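Local coordinates for putative gdp-fucose protein o-fucosyltransferase 1 (Caenorhabditis elegans, PDB 3ZY2), which is a GT-B-fold glycosyltransferase of the GDP-fucose protein O-fucosyltransferase family, modelled with guanosine-5'-diphosphate bound, at residues V75-Q78 with E79-K83; Q244-G247 with E248-L252. One frame throughout, in Å; residues are numbered along the deposited sequence.

Contact 1 of 2, residues V75-Q78 with E79-K83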
ATOM      1  N   VAL A  75      -1.645 -24.515 -10.512  1.00 19.57           N
ATOM      2  CA  VAL A  75      -1.406 -25.697  -9.674  1.00 19.87           C
ATOM      3  C   VAL A  75      -2.122 -25.514  -8.340  1.00 19.25           C
ATOM      4  O   VAL A  75      -2.262 -24.385  -7.854  1.00 18.24           O
ATOM      5  CB  VAL A  75       0.098 -25.982  -9.399  1.00 21.10           C
ATOM      6  CG1 VAL A  75       0.777 -26.548 -10.640  1.00 23.48           C
ATOM      7  CG2 VAL A  75       0.816 -24.743  -8.805  1.00 21.68           C
ATOM      8  N   THR A  76      -2.582 -26.606  -7.752  1.00 18.58           N
ATOM      9  CA  THR A  76      -3.169 -26.522  -6.414  1.00 18.44           C
ATOM     10  C   THR A  76      -2.113 -26.140  -5.377  1.00 18.43           C
ATOM     11  O   THR A  76      -0.908 -26.334  -5.593  1.00 18.68           O
ATOM     12  CB  THR A  76      -3.811 -27.848  -5.982  1.00 18.43           C
ATOM     13  OG1 THR A  76      -2.808 -28.880  -5.943  1.00 21.31           O
ATOM     14  CG2 THR A  76      -4.942 -28.257  -6.937  1.00 20.19           C
ATOM     15  N   MET A  77      -2.564 -25.587  -4.255  1.00 18.74           N
ATOM     16  CA  MET A  77      -1.687 -25.298  -3.122  1.00 19.08           C
ATOM     17  C   MET A  77      -1.010 -26.584  -2.622  1.00 20.68           C
ATOM     18  O   MET A  77       0.174 -26.557  -2.266  1.00 21.40           O
ATOM     19  CB  MET A  77      -2.465 -24.604  -1.991  1.00 18.62           C
ATOM     20  CG  MET A  77      -1.570 -24.147  -0.831  1.00 18.16           C
ATOM     21  SD  MET A  77      -0.432 -22.845  -1.278  1.00 19.30           S
ATOM     22  CE  MET A  77      -1.588 -21.490  -1.437  1.00 18.01           C
ATOM     23  N   GLN A  78      -1.749 -27.695  -2.605  1.00 21.97           N
ATOM     24  CA  GLN A  78      -1.203 -28.981  -2.165  1.00 23.32           C
ATOM     25  C   GLN A  78      -0.042 -29.431  -3.065  1.00 24.07           C
ATOM     26  O   GLN A  78       1.020 -29.826  -2.552  1.00 24.74           O
ATOM     27  CB  GLN A  78      -2.298 -30.062  -2.057  1.00 24.50           C
ATOM     28  CG  GLN A  78      -1.768 -31.481  -1.846  1.00 29.32           C
ATOM     29  CD  GLN A  78      -2.831 -32.513  -1.485  1.00 33.98           C
ATOM     30  OE1 GLN A  78      -4.029 -32.326  -1.718  1.00 37.50           O
ATOM     31  NE2 GLN A  78      -2.382 -33.629  -0.910  1.00 37.65           N
ATOM     32  N   GLU A  79      -0.233 -29.361  -4.385  1.00 23.86           N
ATOM     33  CA  GLU A  79       0.849 -29.716  -5.313  1.00 24.69           C
ATOM     34  C   GLU A  79       2.037 -28.769  -5.151  1.00 24.24           C
ATOM     35  O   GLU A  79       3.192 -29.202  -5.110  1.00 24.62           O
ATOM     36  CB  GLU A  79       0.390 -29.775  -6.781  1.00 25.26           C
ATOM     37  CG  GLU A  79       1.555 -30.083  -7.744  1.00 29.17           C
ATOM     38  CD  GLU A  79       1.166 -30.381  -9.197  1.00 33.27           C
ATOM     39  OE1 GLU A  79      -0.034 -30.440  -9.533  1.00 34.97           O
ATOM     40  OE2 GLU A  79       2.101 -30.584 -10.013  1.00 36.77           O
ATOM     41  N   PHE A  80       1.775 -27.472  -5.050  1.00 22.66           N
ATOM     42  CA  PHE A  80       2.852 -26.498  -4.914  1.00 22.72           C
ATOM     43  C   PHE A  80       3.677 -26.778  -3.650  1.00 24.29           C
ATOM     44  O   PHE A  80       4.915 -26.828  -3.680  1.00 25.29           O
ATOM     45  CB  PHE A  80       2.267 -25.072  -4.892  1.00 21.30           C
ATOM     46  CG  PHE A  80       3.306 -24.006  -4.783  1.00 21.21           C
ATOM     47  CD1 PHE A  80       4.206 -23.777  -5.829  1.00 21.47           C
ATOM     48  CD2 PHE A  80       3.395 -23.220  -3.632  1.00 21.62           C
ATOM     49  CE1 PHE A  80       5.173 -22.806  -5.719  1.00 22.14           C
ATOM     50  CE2 PHE A  80       4.356 -22.235  -3.512  1.00 22.69           C
ATOM     51  CZ  PHE A  80       5.257 -22.021  -4.559  1.00 22.84           C
ATOM     52  N   THR A  81       2.958 -26.996  -2.559  1.00 24.91           N
ATOM     53  CA  THR A  81       3.480 -27.114  -1.202  1.00 27.24           C
ATOM     54  C   THR A  81       4.247 -28.435  -0.987  1.00 28.80           C
ATOM     55  O   THR A  81       5.325 -28.476  -0.351  1.00 29.20           O
ATOM     56  CB  THR A  81       2.248 -26.880  -0.253  1.00 27.49           C
ATOM     57  OG1 THR A  81       2.267 -25.535   0.267  1.00 27.89           O
ATOM     58  CG2 THR A  81       2.096 -27.896   0.825  1.00 28.63           C
ATOM     59  N   LYS A  82       3.732 -29.502  -1.577  1.00 29.59           N
ATOM     60  CA  LYS A  82       4.321 -30.818  -1.375  1.00 31.54           C
ATOM     61  C   LYS A  82       5.351 -31.193  -2.447  1.00 32.21           C
ATOM     62  O   LYS A  82       6.372 -31.839  -2.132  1.00 33.39           O
ATOM     63  CB  LYS A  82       3.215 -31.865  -1.212  1.00 32.10           C
ATOM     64  CG  LYS A  82       2.432 -31.686   0.106  1.00 33.88           C
ATOM     65  CD  LYS A  82       1.071 -32.402   0.136  1.00 38.92           C
ATOM     66  CE  LYS A  82       1.212 -33.921   0.236  1.00 41.22           C
ATOM     67  NZ  LYS A  82       2.050 -34.342   1.407  1.00 44.86           N
ATOM     68  N   LYS A  83       5.118 -30.760  -3.685  1.00 30.96           N
ATOM     69  CA  LYS A  83       5.897 -31.237  -4.832  1.00 31.84           C
ATOM     70  C   LYS A  83       6.830 -30.223  -5.478  1.00 31.02           C
ATOM     71  O   LYS A  83       7.854 -30.615  -6.062  1.00 31.47           O
ATOM     72  CB  LYS A  83       4.978 -31.821  -5.906  1.00 32.32           C
ATOM     73  CG  LYS A  83       4.394 -33.174  -5.551  1.00 35.59           C
ATOM     74  CD  LYS A  83       3.826 -33.862  -6.771  1.00 39.27           C
ATOM     75  CE  LYS A  83       4.086 -35.360  -6.723  1.00 43.22           C
ATOM     76  NZ  LYS A  83       5.542 -35.680  -6.887  1.00 46.68           N
TER
HETATM   77  O   HOH W   1      -2.352 -29.107  -9.439  1.00 28.11           O
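From V75 to K83 the backbone leaves strand 74-75, turns at T76 and winds into helix 77-88, whose opening turn is closed by F80 N bonding to T76 O at 3.0 Å. This is an N-cap on a strand-to-helix connection, at an outermost strand of the parallel sheet. T76 is the cap: its OG1 sits between the backbone N and carbonyl carbon of its own residue (chi1 61°), from where it accepts the N-H of E79 at 3.0 Å along a nearly straight 162° path. In place of a capping box's direct reciprocal bond, a water accepts from T76 N and donates to E79 OE1. The extended E79 chain runs back past the cap to reach it, and the carboxylate so placed beside the helix start probably gains from the helix dipole.

V75 and F80, the residue before the cap and the fourth of the helix, form a hydrophobic staple, with V75 CG2 4.2 Å from F80 CB. The other branch, V75 CG1, lies 4.1 Å from E79 CD, the two side chains crossing at about a right angle. Further out, V42 of the neighbouring strand 40-42 meets V75, M77 and F80, seating the helix start against the sheet.

One turn along, K82 N bonds to Q78 O. On that outer side Q78 and K82 run alongside each other, pointing the same way. Their aliphatic parts touch at Q78 CG and K82 CD, 3.6 Å apart, and K82 then bends at chi3 and chi4, leaving its CE 3.8 Å from Q78 NE2.

Contact 2 of 2, residues Q244-G247 with E248-L252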
ATOM      1  N   GLN A 244     -21.382  -2.851 -10.887  1.00 17.87           N
ATOM      2  CA  GLN A 244     -22.099  -3.932 -11.554  1.00 18.02           C
ATOM      3  C   GLN A 244     -23.507  -3.541 -11.979  1.00 18.85           C
ATOM      4  O   GLN A 244     -24.055  -4.141 -12.904  1.00 19.95           O
ATOM      5  CB  GLN A 244     -22.145  -5.181 -10.675  1.00 16.55           C
ATOM      6  CG  GLN A 244     -23.156  -5.115  -9.535  1.00 16.41           C
ATOM      7  CD  GLN A 244     -23.216  -6.417  -8.772  1.00 16.28           C
ATOM      8  OE1 GLN A 244     -23.270  -7.510  -9.362  1.00 15.46           O
ATOM      9  NE2 GLN A 244     -23.202  -6.317  -7.438  1.00 13.83           N
ATOM     10  N   CYS A 245     -24.097  -2.547 -11.322  1.00 20.32           N
ATOM     11  CA  CYS A 245     -25.404  -2.049 -11.763  1.00 21.84           C
ATOM     12  C   CYS A 245     -25.406  -0.609 -12.282  1.00 23.07           C
ATOM     13  O   CYS A 245     -26.277  -0.256 -13.077  1.00 24.39           O
ATOM     14  CB  CYS A 245     -26.469  -2.203 -10.680  1.00 22.69           C
ATOM     15  SG  CYS A 245     -26.356  -1.062  -9.287  1.00 24.08           S
ATOM     16  N   LEU A 246     -24.447   0.198 -11.841  1.00 23.86           N
ATOM     17  CA  LEU A 246     -24.404   1.626 -12.220  1.00 25.36           C
ATOM     18  C   LEU A 246     -23.313   1.967 -13.235  1.00 26.39           C
ATOM     19  O   LEU A 246     -23.154   3.147 -13.611  1.00 27.08           O
ATOM     20  CB  LEU A 246     -24.249   2.509 -10.979  1.00 25.97           C
ATOM     21  CG  LEU A 246     -25.443   2.523 -10.026  1.00 26.87           C
ATOM     22  CD1 LEU A 246     -24.970   2.911  -8.629  1.00 29.34           C
ATOM     23  CD2 LEU A 246     -26.545   3.451 -10.515  1.00 30.69           C
ATOM     24  N   GLY A 247     -22.562   0.955 -13.671  1.00 25.76           N
ATOM     25  CA  GLY A 247     -21.515   1.142 -14.690  1.00 26.49           C
ATOM     26  C   GLY A 247     -20.220   1.672 -14.117  1.00 26.81           C
ATOM     27  O   GLY A 247     -20.176   2.100 -12.949  1.00 26.14           O
ATOM     28  N   GLU A 248     -19.151   1.630 -14.916  1.00 27.81           N
ATOM     29  CA  GLU A 248     -17.849   2.153 -14.481  1.00 29.46           C
ATOM     30  C   GLU A 248     -17.973   3.614 -14.043  1.00 30.10           C
ATOM     31  O   GLU A 248     -18.594   4.426 -14.742  1.00 31.99           O
ATOM     32  CB  GLU A 248     -16.805   2.033 -15.595  1.00 30.75           C
ATOM     33  CG  GLU A 248     -15.391   2.317 -15.127  1.00 34.47           C
ATOM     34  CD  GLU A 248     -14.330   1.843 -16.106  1.00 40.11           C
ATOM     35  OE1 GLU A 248     -14.343   2.288 -17.275  1.00 42.36           O
ATOM     36  OE2 GLU A 248     -13.483   1.012 -15.692  1.00 42.64           O
ATOM     37  N   GLY A 249     -17.409   3.932 -12.879  1.00 29.84           N
ATOM     38  CA  GLY A 249     -17.441   5.303 -12.342  1.00 30.55           C
ATOM     39  C   GLY A 249     -18.855   5.843 -12.173  1.00 30.33           C
ATOM     40  O   GLY A 249     -19.054   7.054 -12.089  1.00 31.28           O
ATOM     41  N   HIS A 250     -19.835   4.932 -12.112  1.00 29.98           N
ATOM     42  CA  HIS A 250     -21.258   5.269 -11.923  1.00 30.19           C
ATOM     43  C   HIS A 250     -21.849   6.130 -13.040  1.00 32.08           C
ATOM     44  O   HIS A 250     -22.650   7.036 -12.779  1.00 32.58           O
ATOM     45  CB  HIS A 250     -21.483   5.947 -10.564  1.00 30.46           C
ATOM     46  CG  HIS A 250     -21.383   5.021  -9.390  1.00 28.45           C
ATOM     47  ND1 HIS A 250     -21.021   3.694  -9.502  1.00 28.87           N
ATOM     48  CD2 HIS A 250     -21.574   5.249  -8.070  1.00 27.73           C
ATOM     49  CE1 HIS A 250     -21.006   3.145  -8.301  1.00 25.01           C
ATOM     50  NE2 HIS A 250     -21.341   4.065  -7.415  1.00 29.55           N
ATOM     51  N   HIS A 251     -21.483   5.829 -14.283  1.00 32.72           N
ATOM     52  CA  HIS A 251     -21.950   6.641 -15.413  1.00 34.64           C
ATOM     53  C   HIS A 251     -23.463   6.562 -15.636  1.00 34.92           C
ATOM     54  O   HIS A 251     -24.047   7.457 -16.248  1.00 35.95           O
ATOM     55  CB  HIS A 251     -21.164   6.325 -16.696  1.00 35.24           C
ATOM     56  CG  HIS A 251     -21.474   4.987 -17.294  1.00 35.57           C
ATOM     57  ND1 HIS A 251     -22.567   4.766 -18.104  1.00 37.08           N
ATOM     58  CD2 HIS A 251     -20.817   3.805 -17.219  1.00 33.22           C
ATOM     59  CE1 HIS A 251     -22.575   3.503 -18.494  1.00 35.13           C
ATOM     60  NE2 HIS A 251     -21.523   2.899 -17.973  1.00 34.13           N
ATOM     61  N   LEU A 252     -24.093   5.519 -15.099  1.00 34.00           N
ATOM     62  CA  LEU A 252     -25.533   5.288 -15.284  1.00 33.47           C
ATOM     63  C   LEU A 252     -26.434   5.929 -14.220  1.00 33.70           C
ATOM     64  O   LEU A 252     -27.660   5.962 -14.385  1.00 34.19           O
ATOM     65  CB  LEU A 252     -25.830   3.781 -15.362  1.00 32.82           C
ATOM     66  CG  LEU A 252     -25.359   2.997 -16.588  1.00 32.36           C
ATOM     67  CD1 LEU A 252     -25.645   1.511 -16.415  1.00 32.00           C
ATOM     68  CD2 LEU A 252     -26.017   3.521 -17.858  1.00 35.16           C
TER
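L246 and L252 close this turn off the end of helix 243-246: the N-H of L252 reaches back to L246 O at 3.0 Å, from 27° out of the carbonyl plane. The same oxygen also receives a CA-H...O contact from H250 CA at 3.3 Å and has L252 CB packed at 3.3 Å, so the turn curls tightly round a single carbonyl. Inside it lies a type II beta turn over G247-H250, with H250 N bonded to G247 O at 3.0 Å. That donor stands well above the carbonyl plane.

The side chains pack around this carbonyl. In L246, chi1 (-67°) turns CG away from the carbonyl carbon, and chi2 then carries methyl CD1 squarely over one face of the H250 ring, 3.9 Å from the centroid and only 7° off the normal: a CH-pi contact. Across the chain reversal, the H251 ring comes up to the bare CA of G247, with CD2 at 3.7 Å. G247 leaves the helix with positive phi, and this swings the chain round. L252 CD1 lies 3.8 Å from C245 O, against the last backbone carbonyls of the helix.

A second shell fixes the turn. E243 accepts from G249 N through OE2 and touches H250, while N236, S242 and L255 also pack on that histidine. On the helix side, C245 is disulfide-bonded to C332, whose carbonyl also takes Q244 NE2.

Chemically, the loop's shape is set across the contact by backbone amides and apolar or CH-pi packing, without a salt bridge, while a covalent link ties the adjoining helix to C332, two residues before S334 of the guanosine-5'-diphosphate pocket.

In the fold
The two contacts come in series along the chain and lie on opposite sides of its centre, their own centres 39 Å apart and their nearest atoms about 27 Å apart. Contact 1 starts helix 77-88 beside strand 74-75, at one edge of the six-stranded parallel sheet in the first half of the chain. Contact 2 ends helix 243-246, in the excursion between strands 213-218 and 282-287 of the five-stranded parallel sheet. Such a pair of separate parallel sheets fits the two-domain GT-B fold. One contact thus shapes a helix entrance in one half, the other a helix exit in the half holding most of the guanosine-5'-diphosphate pocket, the C245 side chain about 13 Å from the ligand.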